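Local coordinates for probable dehydrogenase (Bordetella bronchiseptica, PDB 3MOI), which is probably an NAD(P)-dependent oxidoreductase of the GFO/IDH/MocA family, its substrate not established, at residues Leu157-Thr168 with Arg203-Glu211; His309-Gly318 with Tyr322-Ala332. All coordinates share one frame; numbering follows the deposited sequence.

How the contacts relate
Contact 1 closes before contact 2 opens along the chain, and the two do not touch: their centres lie 37 Å apart and their nearest atoms about 17 Å apart. The nine-stranded mixed sheet relates them. Contact 1 joins two connections of that sheet, the loop after strand 145-153 and the loop between strands 194-202 and 213-220. Contact 2 is built from strands 310-314, 318-323 and 326-331, the last of these outermost in the sheet within this chain. Arg260, beside Tyr158 in contact 1, also has a copy on the second subunit that pairs with Asp324 of contact 2, so the dimer brings equivalents of the two regions together.

Contact 1: Leu157-Thr168 with Arg203-Glu211; sequences LYRPRRPEELDT and RLDPKRPTE
Leu166 and Arg208 meet where the loop after strand 145-153 packs on the connection between strands 194-202 and 213-220, within the C-terminal domain of the GFO/IDH/MocA family. The CD1 methyl of Leu166 covers one face of the Arg208 guanidinium, 3.6 Å from NE of Arg208 and displaced toward the rim of the group. A bend at chi3 (105°) turns that flat group out of the line of its own chain. CD of Arg208 lies 3.8 Å from CE1 of Tyr158. Separately, CD1 of Leu157 packs against CG2 of Thr210 at 3.6 Å. Tyr158 OH is modelled 2.4 Å from OD2 of Asp205, a hydrogen bond of doubtful length.

At the far end Thr168 OG1 gives its proton to OE1 of Glu211 over 2.5 Å, reaching the syn side but 29° above the carboxylate plane. Thr210 OG1 lies 2.7 Å from the same Thr168 OG1. Water 1 adds a bridge, accepting from Thr168 N and donating to Pro209 O.

In the second shell, Glu270 on helix 270-278 forms a salt bridge with Arg208 NH2 and accepts from Arg161 N, tying both segments to that helix. Within the type I turn Asp205-Arg208, Lys207 N donates to OD1 of Asp205 at 2.9 Å, an Asx turn that holds the carboxylate; the tyrosine meets the other oxygen, OD2.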
loop_
_atom_site.group_PDB
_atom_site.type_symbol
_atom_site.label_atom_id
_atom_site.label_comp_id
_atom_site.label_asym_id
_atom_site.label_seq_id
_atom_site.Cartn_x
_atom_site.Cartn_y
_atom_site.Cartn_z
ATOM N N LEU A 157 -1.952 3.223 18.902
ATOM C CA LEU A 157 -1.291 4.150 19.795
ATOM C C LEU A 157 -2.279 4.689 20.851
ATOM O O LEU A 157 -1.845 5.120 21.907
ATOM C CB LEU A 157 -0.646 5.314 19.032
ATOM C CG LEU A 157 0.385 6.083 19.887
ATOM C CD1 LEU A 157 1.581 5.215 20.099
ATOM C CD2 LEU A 157 0.782 7.448 19.279
ATOM N N TYR A 158 -3.587 4.682 20.581
ATOM C CA TYR A 158 -4.523 5.254 21.523
ATOM C C TYR A 158 -5.313 4.214 22.330
ATOM O O TYR A 158 -6.288 4.555 22.934
ATOM C CB TYR A 158 -5.431 6.258 20.812
ATOM C CG TYR A 158 -4.608 7.434 20.308
ATOM C CD1 TYR A 158 -4.343 8.536 21.117
ATOM C CD2 TYR A 158 -4.016 7.401 19.060
ATOM C CE1 TYR A 158 -3.548 9.605 20.661
ATOM C CE2 TYR A 158 -3.230 8.450 18.618
ATOM C CZ TYR A 158 -3.007 9.541 19.422
ATOM O OH TYR A 158 -2.233 10.554 18.935
ATOM N N ARG A 159 -4.869 2.961 22.348
ATOM C CA ARG A 159 -5.384 1.998 23.297
ATOM C C ARG A 159 -4.725 2.317 24.637
ATOM O O ARG A 159 -3.722 3.003 24.688
ATOM C CB ARG A 159 -5.039 0.573 22.858
ATOM C CG ARG A 159 -5.435 0.292 21.431
ATOM C CD ARG A 159 -5.371 -1.159 21.072
ATOM N NE ARG A 159 -5.544 -1.304 19.632
ATOM C CZ ARG A 159 -4.966 -2.226 18.856
ATOM N NH1 ARG A 159 -4.159 -3.157 19.361
ATOM N NH2 ARG A 159 -5.199 -2.194 17.547
ATOM N N PRO A 160 -5.316 1.869 25.736
ATOM C CA PRO A 160 -4.786 2.206 27.051
ATOM C C PRO A 160 -3.413 1.597 27.359
ATOM O O PRO A 160 -3.270 0.398 27.300
ATOM C CB PRO A 160 -5.847 1.632 28.000
ATOM C CG PRO A 160 -7.102 1.710 27.234
ATOM C CD PRO A 160 -6.718 1.424 25.812
ATOM N N ARG A 161 -2.448 2.435 27.748
ATOM C CA ARG A 161 -1.061 2.021 27.901
ATOM C C ARG A 161 -0.421 2.472 29.194
ATOM O O ARG A 161 -0.744 3.528 29.740
ATOM C CB ARG A 161 -0.227 2.618 26.777
ATOM C CG ARG A 161 -0.698 2.301 25.388
ATOM C CD ARG A 161 -0.190 0.961 24.880
ATOM N NE ARG A 161 -0.805 0.678 23.585
ATOM C CZ ARG A 161 -1.011 -0.537 23.074
ATOM N NH1 ARG A 161 -0.662 -1.655 23.722
ATOM N NH2 ARG A 161 -1.598 -0.632 21.888
ATOM N N ARG A 162 0.535 1.681 29.648
ATOM C CA ARG A 162 1.387 2.075 30.737
ATOM C C ARG A 162 2.430 3.025 30.145
ATOM O O ARG A 162 2.743 2.941 28.956
ATOM C CB ARG A 162 2.026 0.830 31.374
ATOM C CG ARG A 162 1.002 -0.079 32.088
ATOM C CD ARG A 162 1.677 -1.218 32.866
ATOM N NE ARG A 162 0.745 -2.043 33.678
ATOM C CZ ARG A 162 0.088 -3.141 33.265
ATOM N NH1 ARG A 162 0.195 -3.604 32.012
ATOM N NH2 ARG A 162 -0.686 -3.788 34.121
ATOM N N PRO A 163 2.967 3.938 30.958
ATOM C CA PRO A 163 3.843 4.961 30.395
ATOM C C PRO A 163 5.154 4.436 29.826
ATOM O O PRO A 163 5.663 5.005 28.870
ATOM C CB PRO A 163 4.067 5.924 31.562
ATOM C CG PRO A 163 3.970 5.037 32.784
ATOM C CD PRO A 163 2.953 3.965 32.429
ATOM N N GLU A 164 5.696 3.348 30.336
ATOM C CA GLU A 164 6.816 2.719 29.620
ATOM C C GLU A 164 6.482 2.218 28.187
ATOM O O GLU A 164 7.386 2.068 27.348
ATOM C CB GLU A 164 7.405 1.572 30.419
ATOM C CG GLU A 164 6.402 0.418 30.736
ATOM C CD GLU A 164 5.739 0.532 32.144
ATOM O OE1 GLU A 164 5.540 1.699 32.658
ATOM O OE2 GLU A 164 5.436 -0.571 32.699
ATOM N N GLU A 165 5.218 1.934 27.889
ATOM C CA GLU A 165 4.870 1.521 26.527
ATOM C C GLU A 165 4.872 2.679 25.514
ATOM O O GLU A 165 4.713 2.419 24.305
ATOM C CB GLU A 165 3.489 0.895 26.496
ATOM C CG GLU A 165 3.358 -0.442 27.123
ATOM C CD GLU A 165 1.901 -0.888 27.084
ATOM O OE1 GLU A 165 1.147 -0.506 27.985
ATOM O OE2 GLU A 165 1.503 -1.594 26.139
ATOM N N LEU A 166 4.978 3.930 25.996
ATOM C CA LEU A 166 5.157 5.132 25.129
ATOM C C LEU A 166 6.609 5.663 25.143
ATOM O O LEU A 166 6.849 6.879 24.992
ATOM C CB LEU A 166 4.169 6.258 25.505
ATOM C CG LEU A 166 2.720 5.768 25.639
ATOM C CD1 LEU A 166 1.794 6.817 26.261
ATOM C CD2 LEU A 166 2.211 5.267 24.289
ATOM N N ASP A 167 7.547 4.737 25.351
ATOM C CA ASP A 167 8.971 4.994 25.284
ATOM C C ASP A 167 9.645 3.896 24.455
ATOM O O ASP A 167 9.868 2.753 24.900
ATOM C CB ASP A 167 9.548 5.038 26.692
ATOM C CG ASP A 167 11.055 5.404 26.732
ATOM O OD1 ASP A 167 11.713 5.442 25.669
ATOM O OD2 ASP A 167 11.580 5.630 27.860
ATOM N N THR A 168 9.969 4.255 23.231
ATOM C CA THR A 168 10.651 3.323 22.349
ATOM C C THR A 168 11.865 2.682 23.033
ATOM O O THR A 168 12.117 1.515 22.827
ATOM C CB THR A 168 11.099 4.012 21.034
ATOM O OG1 THR A 168 9.940 4.571 20.387
ATOM C CG2 THR A 168 11.812 2.997 20.072
ATOM N N ARG A 203 6.536 9.842 14.604
ATOM C CA ARG A 203 6.048 9.907 15.978
ATOM C C ARG A 203 5.201 11.140 16.004
ATOM O O ARG A 203 5.537 12.143 16.599
ATOM C CB ARG A 203 7.190 10.100 16.934
ATOM C CG ARG A 203 8.140 8.957 16.995
ATOM C CD ARG A 203 9.016 9.127 18.204
ATOM N NE ARG A 203 10.292 9.679 17.810
ATOM C CZ ARG A 203 11.471 9.148 18.144
ATOM N NH1 ARG A 203 11.536 8.052 18.940
ATOM N NH2 ARG A 203 12.601 9.716 17.671
ATOM N N LEU A 204 4.072 11.059 15.344
ATOM C CA LEU A 204 3.298 12.242 15.107
ATOM C C LEU A 204 2.590 12.859 16.312
ATOM O O LEU A 204 1.979 13.892 16.169
ATOM C CB LEU A 204 2.308 11.940 13.991
ATOM C CG LEU A 204 3.027 11.520 12.696
ATOM C CD1 LEU A 204 2.084 11.606 11.570
ATOM C CD2 LEU A 204 4.311 12.354 12.408
ATOM N N ASP A 205 2.666 12.228 17.481
ATOM C CA ASP A 205 2.057 12.767 18.696
ATOM C C ASP A 205 3.134 12.879 19.786
ATOM O O ASP A 205 3.617 11.883 20.344
ATOM C CB ASP A 205 0.888 11.873 19.136
ATOM C CG ASP A 205 0.106 12.416 20.341
ATOM O OD1 ASP A 205 0.560 13.354 21.052
ATOM O OD2 ASP A 205 -0.988 11.866 20.580
ATOM N N PRO A 206 3.510 14.111 20.103
ATOM C CA PRO A 206 4.545 14.322 21.102
ATOM C C PRO A 206 4.094 14.033 22.511
ATOM O O PRO A 206 4.946 13.875 23.365
ATOM C CB PRO A 206 4.890 15.806 20.958
ATOM C CG PRO A 206 3.683 16.439 20.336
ATOM C CD PRO A 206 3.038 15.362 19.486
ATOM N N LYS A 207 2.787 13.960 22.773
ATOM C CA LYS A 207 2.323 13.510 24.113
ATOM C C LYS A 207 2.492 12.001 24.297
ATOM O O LYS A 207 2.459 11.487 25.408
ATOM C CB LYS A 207 0.850 13.862 24.371
ATOM C CG LYS A 207 0.488 15.375 24.332
ATOM C CD LYS A 207 -1.079 15.538 24.234
ATOM C CE LYS A 207 -1.601 16.999 24.171
ATOM N NZ LYS A 207 -1.241 17.741 25.379
ATOM N N ARG A 208 2.641 11.298 23.185
ATOM C CA ARG A 208 2.814 9.857 23.224
ATOM C C ARG A 208 3.973 9.489 22.297
ATOM O O ARG A 208 3.761 8.891 21.277
ATOM C CB ARG A 208 1.518 9.140 22.797
ATOM C CG ARG A 208 0.232 9.689 23.396
ATOM C CD ARG A 208 -0.903 8.673 23.295
ATOM N NE ARG A 208 -1.139 8.081 24.612
ATOM C CZ ARG A 208 -1.592 6.857 24.843
ATOM N NH1 ARG A 208 -1.885 6.016 23.859
ATOM N NH2 ARG A 208 -1.754 6.463 26.086
ATOM N N PRO A 209 5.202 9.808 22.700
ATOM C CA PRO A 209 6.287 9.976 21.750
ATOM C C PRO A 209 7.018 8.704 21.426
ATOM O O PRO A 209 8.211 8.591 21.658
ATOM C CB PRO A 209 7.212 10.980 22.468
ATOM C CG PRO A 209 7.024 10.723 23.872
ATOM C CD PRO A 209 5.659 10.056 24.067
ATOM N N THR A 210 6.295 7.746 20.879
ATOM C CA THR A 210 6.905 6.583 20.359
ATOM C C THR A 210 6.435 6.491 18.911
ATOM O O THR A 210 5.622 7.255 18.477
ATOM C CB THR A 210 6.544 5.334 21.169
ATOM O OG1 THR A 210 7.283 4.204 20.640
ATOM C CG2 THR A 210 5.057 5.051 21.114
ATOM N N GLU A 211 6.961 5.541 18.159
ATOM C CA GLU A 211 6.629 5.445 16.777
ATOM C C GLU A 211 5.181 5.014 16.639
ATOM O O GLU A 211 4.787 3.997 17.164
ATOM C CB GLU A 211 7.555 4.444 16.079
ATOM C CG GLU A 211 8.962 4.963 15.822
ATOM C CD GLU A 211 9.903 4.888 17.005
ATOM O OE1 GLU A 211 9.595 4.105 17.929
ATOM O OE2 GLU A 211 10.947 5.637 17.021
HETATM O O HOH W 1 10.007 6.884 22.493
#

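Contact 2: His309-Gly318 with Tyr322-Ala332; sequences HADLRASPEG and YGDEGVREVPA
Asp311 and Tyr322 form an antiparallel hydrogen-bonded pair, in which Tyr322 N donates to Asp311 O at 2.9 Å and Asp311 N to Tyr322 O at 3.2 Å. The pair belongs to the hairpin of strands 310-314 and 318-323. Arg313, its CG anti to the backbone N (chi1 176°) and its chain extended, crosses the tyrosine side chain obliquely, CB near the ring edge, until NH1 donates to Tyr322 OH at 3.2 Å. The hydroxyl lies in the guanidinium plane, and the ring is turned 26° from it.

At the other end, Ser315 OG donates to the anti lone pair of Glu329 OE2 over 2.7 Å while accepting from Glu317 N in an ST turn. Ala332 N donates to Glu317 O at 3.0 Å, and Gly318 CA approaches Val330 O to 3.1 Å.

The second subunit covers the side bearing Tyr322: its Phe236 meets that ring edge-to-face, and its Glu240 makes a salt bridge with Arg313 NH1. With Arg313 NH2 also donating to Met241 O of its own chain, the guanidinium is gripped by three partners, which would restrict its rotation and probably favour its positive charge at the dimer interface.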
loop_
_atom_site.group_PDB
_atom_site.type_symbol
_atom_site.label_atom_id
_atom_site.label_comp_id
_atom_site.label_asym_id
_atom_site.label_seq_id
_atom_site.Cartn_x
_atom_site.Cartn_y
_atom_site.Cartn_z
ATOM N N HIS A 309 0.699 -15.494 -11.919
ATOM C CA HIS A 309 -0.597 -15.906 -12.470
ATOM C C HIS A 309 -1.791 -15.490 -11.601
ATOM O O HIS A 309 -2.923 -15.852 -11.898
ATOM C CB HIS A 309 -0.592 -17.425 -12.823
ATOM C CG HIS A 309 0.433 -17.790 -13.870
ATOM N ND1 HIS A 309 1.391 -18.764 -13.677
ATOM C CD2 HIS A 309 0.683 -17.259 -15.089
ATOM C CE1 HIS A 309 2.174 -18.828 -14.740
ATOM N NE2 HIS A 309 1.762 -17.926 -15.611
ATOM N N ALA A 310 -1.564 -14.631 -10.612
ATOM C CA ALA A 310 -2.644 -14.226 -9.732
ATOM C C ALA A 310 -2.214 -13.168 -8.732
ATOM O O ALA A 310 -1.028 -13.068 -8.443
ATOM C CB ALA A 310 -3.155 -15.454 -8.959
ATOM N N ASP A 311 -3.176 -12.388 -8.228
ATOM C CA ASP A 311 -3.010 -11.671 -6.987
ATOM C C ASP A 311 -3.743 -12.461 -5.925
ATOM O O ASP A 311 -4.794 -13.034 -6.206
ATOM C CB ASP A 311 -3.551 -10.238 -7.047
ATOM C CG ASP A 311 -2.782 -9.361 -8.058
ATOM O OD1 ASP A 311 -1.598 -9.666 -8.371
ATOM O OD2 ASP A 311 -3.388 -8.403 -8.595
ATOM N N LEU A 312 -3.171 -12.490 -4.711
ATOM C CA LEU A 312 -3.715 -13.206 -3.594
ATOM C C LEU A 312 -4.088 -12.201 -2.514
ATOM O O LEU A 312 -3.363 -11.238 -2.302
ATOM C CB LEU A 312 -2.649 -14.124 -3.046
ATOM C CG LEU A 312 -2.312 -15.492 -3.605
ATOM C CD1 LEU A 312 -2.746 -15.690 -5.017
ATOM C CD2 LEU A 312 -0.830 -15.888 -3.388
ATOM N N ARG A 313 -5.178 -12.463 -1.792
ATOM C CA ARG A 313 -5.636 -11.587 -0.717
ATOM C C ARG A 313 -6.387 -12.368 0.362
ATOM O O ARG A 313 -7.145 -13.278 0.055
ATOM C CB ARG A 313 -6.588 -10.585 -1.321
ATOM C CG ARG A 313 -7.263 -9.634 -0.354
ATOM C CD ARG A 313 -8.371 -8.892 -1.086
ATOM N NE ARG A 313 -9.049 -7.964 -0.189
ATOM C CZ ARG A 313 -10.251 -7.483 -0.386
ATOM N NH1 ARG A 313 -10.982 -7.845 -1.448
ATOM N NH2 ARG A 313 -10.722 -6.631 0.498
ATOM N N ALA A 314 -6.167 -12.022 1.628
ATOM C CA ALA A 314 -6.791 -12.764 2.715
ATOM C C ALA A 314 -8.246 -12.387 2.731
ATOM O O ALA A 314 -8.567 -11.248 2.447
ATOM C CB ALA A 314 -6.162 -12.452 4.045
ATOM N N SER A 315 -9.114 -13.354 3.028
ATOM C CA SER A 315 -10.538 -13.111 3.155
ATOM C C SER A 315 -11.007 -13.543 4.532
ATOM O O SER A 315 -10.247 -14.161 5.313
ATOM C CB SER A 315 -11.273 -13.920 2.091
ATOM O OG SER A 315 -11.506 -15.257 2.521
ATOM N N PRO A 316 -12.272 -13.278 4.828
ATOM C CA PRO A 316 -12.844 -13.792 6.073
ATOM C C PRO A 316 -12.910 -15.318 6.181
ATOM O O PRO A 316 -13.028 -15.831 7.268
ATOM C CB PRO A 316 -14.281 -13.229 6.066
ATOM C CG PRO A 316 -14.329 -12.244 4.970
ATOM C CD PRO A 316 -13.310 -12.718 3.971
ATOM N N GLU A 317 -12.844 -16.022 5.061
ATOM C CA GLU A 317 -12.940 -17.474 5.044
ATOM C C GLU A 317 -11.641 -18.165 4.558
ATOM O O GLU A 317 -11.517 -19.381 4.652
ATOM C CB GLU A 317 -14.140 -17.900 4.170
ATOM C CG GLU A 317 -15.358 -18.481 4.939
ATOM C CD GLU A 317 -16.585 -17.529 5.089
ATOM O OE1 GLU A 317 -16.990 -16.816 4.108
ATOM O OE2 GLU A 317 -17.153 -17.535 6.222
ATOM N N GLY A 318 -10.672 -17.424 4.033
ATOM C CA GLY A 318 -9.530 -18.082 3.425
ATOM C C GLY A 318 -8.792 -17.116 2.557
ATOM O O GLY A 318 -8.489 -15.991 2.988
ATOM N N TYR A 322 -7.312 -13.931 -7.231
ATOM C CA TYR A 322 -7.718 -13.203 -8.444
ATOM C C TYR A 322 -6.910 -13.691 -9.606
ATOM O O TYR A 322 -5.804 -13.237 -9.817
ATOM C CB TYR A 322 -7.522 -11.711 -8.260
ATOM C CG TYR A 322 -8.409 -11.167 -7.180
ATOM C CD1 TYR A 322 -9.689 -10.645 -7.458
ATOM C CD2 TYR A 322 -8.010 -11.218 -5.861
ATOM C CE1 TYR A 322 -10.510 -10.148 -6.405
ATOM C CE2 TYR A 322 -8.805 -10.724 -4.840
ATOM C CZ TYR A 322 -10.031 -10.202 -5.098
ATOM O OH TYR A 322 -10.734 -9.736 -4.020
ATOM N N GLY A 323 -7.475 -14.615 -10.387
ATOM C CA GLY A 323 -6.683 -15.309 -11.392
ATOM C C GLY A 323 -6.847 -14.723 -12.759
ATOM O O GLY A 323 -7.565 -13.751 -12.943
ATOM N N ASP A 324 -6.160 -15.342 -13.715
ATOM C CA ASP A 324 -6.326 -15.066 -15.141
ATOM C C ASP A 324 -7.803 -15.214 -15.553
ATOM O O ASP A 324 -8.300 -14.532 -16.437
ATOM C CB ASP A 324 -5.457 -16.052 -15.968
ATOM C CG ASP A 324 -3.948 -15.686 -15.981
ATOM O OD1 ASP A 324 -3.573 -14.626 -15.438
ATOM O OD2 ASP A 324 -3.127 -16.473 -16.528
ATOM N N GLU A 325 -8.483 -16.125 -14.879
ATOM C CA GLU A 325 -9.804 -16.596 -15.301
ATOM C C GLU A 325 -10.884 -15.820 -14.579
ATOM O O GLU A 325 -12.059 -15.995 -14.898
ATOM C CB GLU A 325 -9.948 -18.086 -14.919
ATOM C CG GLU A 325 -10.751 -18.932 -15.857
ATOM C CD GLU A 325 -10.038 -19.148 -17.187
ATOM O OE1 GLU A 325 -10.299 -20.212 -17.845
ATOM O OE2 GLU A 325 -9.223 -18.242 -17.540
ATOM N N GLY A 326 -10.483 -15.003 -13.594
ATOM C CA GLY A 326 -11.416 -14.394 -12.652
ATOM C C GLY A 326 -11.129 -14.891 -11.241
ATOM O O GLY A 326 -10.193 -15.632 -11.027
ATOM N N VAL A 327 -11.977 -14.498 -10.298
ATOM C CA VAL A 327 -11.821 -14.763 -8.896
ATOM C C VAL A 327 -12.210 -16.184 -8.521
ATOM O O VAL A 327 -13.066 -16.767 -9.131
ATOM C CB VAL A 327 -12.710 -13.804 -8.049
ATOM C CG1 VAL A 327 -12.207 -13.730 -6.617
ATOM C CG2 VAL A 327 -12.702 -12.414 -8.612
ATOM N N ARG A 328 -11.557 -16.733 -7.505
ATOM C CA ARG A 328 -12.065 -17.893 -6.781
ATOM C C ARG A 328 -11.513 -17.852 -5.349
ATOM O O ARG A 328 -10.553 -17.130 -5.085
ATOM C CB ARG A 328 -11.711 -19.211 -7.496
ATOM C CG ARG A 328 -10.263 -19.665 -7.310
ATOM C CD ARG A 328 -9.773 -20.623 -8.433
ATOM N NE ARG A 328 -8.301 -20.678 -8.478
ATOM C CZ ARG A 328 -7.535 -21.454 -7.698
ATOM N NH1 ARG A 328 -8.085 -22.291 -6.797
ATOM N NH2 ARG A 328 -6.204 -21.395 -7.824
ATOM N N GLU A 329 -12.138 -18.604 -4.442
ATOM C CA GLU A 329 -11.837 -18.588 -3.006
ATOM C C GLU A 329 -11.267 -19.942 -2.576
ATOM O O GLU A 329 -11.681 -20.983 -3.069
ATOM C CB GLU A 329 -13.082 -18.210 -2.165
ATOM C CG GLU A 329 -12.770 -17.791 -0.690
ATOM C CD GLU A 329 -13.851 -16.892 -0.033
ATOM O OE1 GLU A 329 -14.984 -16.840 -0.585
ATOM O OE2 GLU A 329 -13.577 -16.263 1.036
ATOM N N VAL A 330 -10.271 -19.908 -1.687
ATOM C CA VAL A 330 -9.700 -21.108 -1.082
ATOM C C VAL A 330 -9.923 -21.056 0.419
ATOM O O VAL A 330 -9.453 -20.153 1.060
ATOM C CB VAL A 330 -8.187 -21.186 -1.342
ATOM C CG1 VAL A 330 -7.556 -22.412 -0.599
ATOM C CG2 VAL A 330 -7.926 -21.215 -2.844
ATOM N N PRO A 331 -10.639 -22.022 0.989
ATOM C CA PRO A 331 -10.756 -22.023 2.446
ATOM C C PRO A 331 -9.423 -22.115 3.213
ATOM O O PRO A 331 -8.472 -22.743 2.766
ATOM C CB PRO A 331 -11.592 -23.292 2.722
ATOM C CG PRO A 331 -11.462 -24.107 1.498
ATOM C CD PRO A 331 -11.466 -23.089 0.408
ATOM N N ALA A 332 -9.400 -21.484 4.372
ATOM C CA ALA A 332 -8.266 -21.484 5.246
ATOM C C ALA A 332 -7.917 -22.879 5.770
ATOM O O ALA A 332 -8.756 -23.594 6.341
ATOM C CB ALA A 332 -8.543 -20.561 6.413
#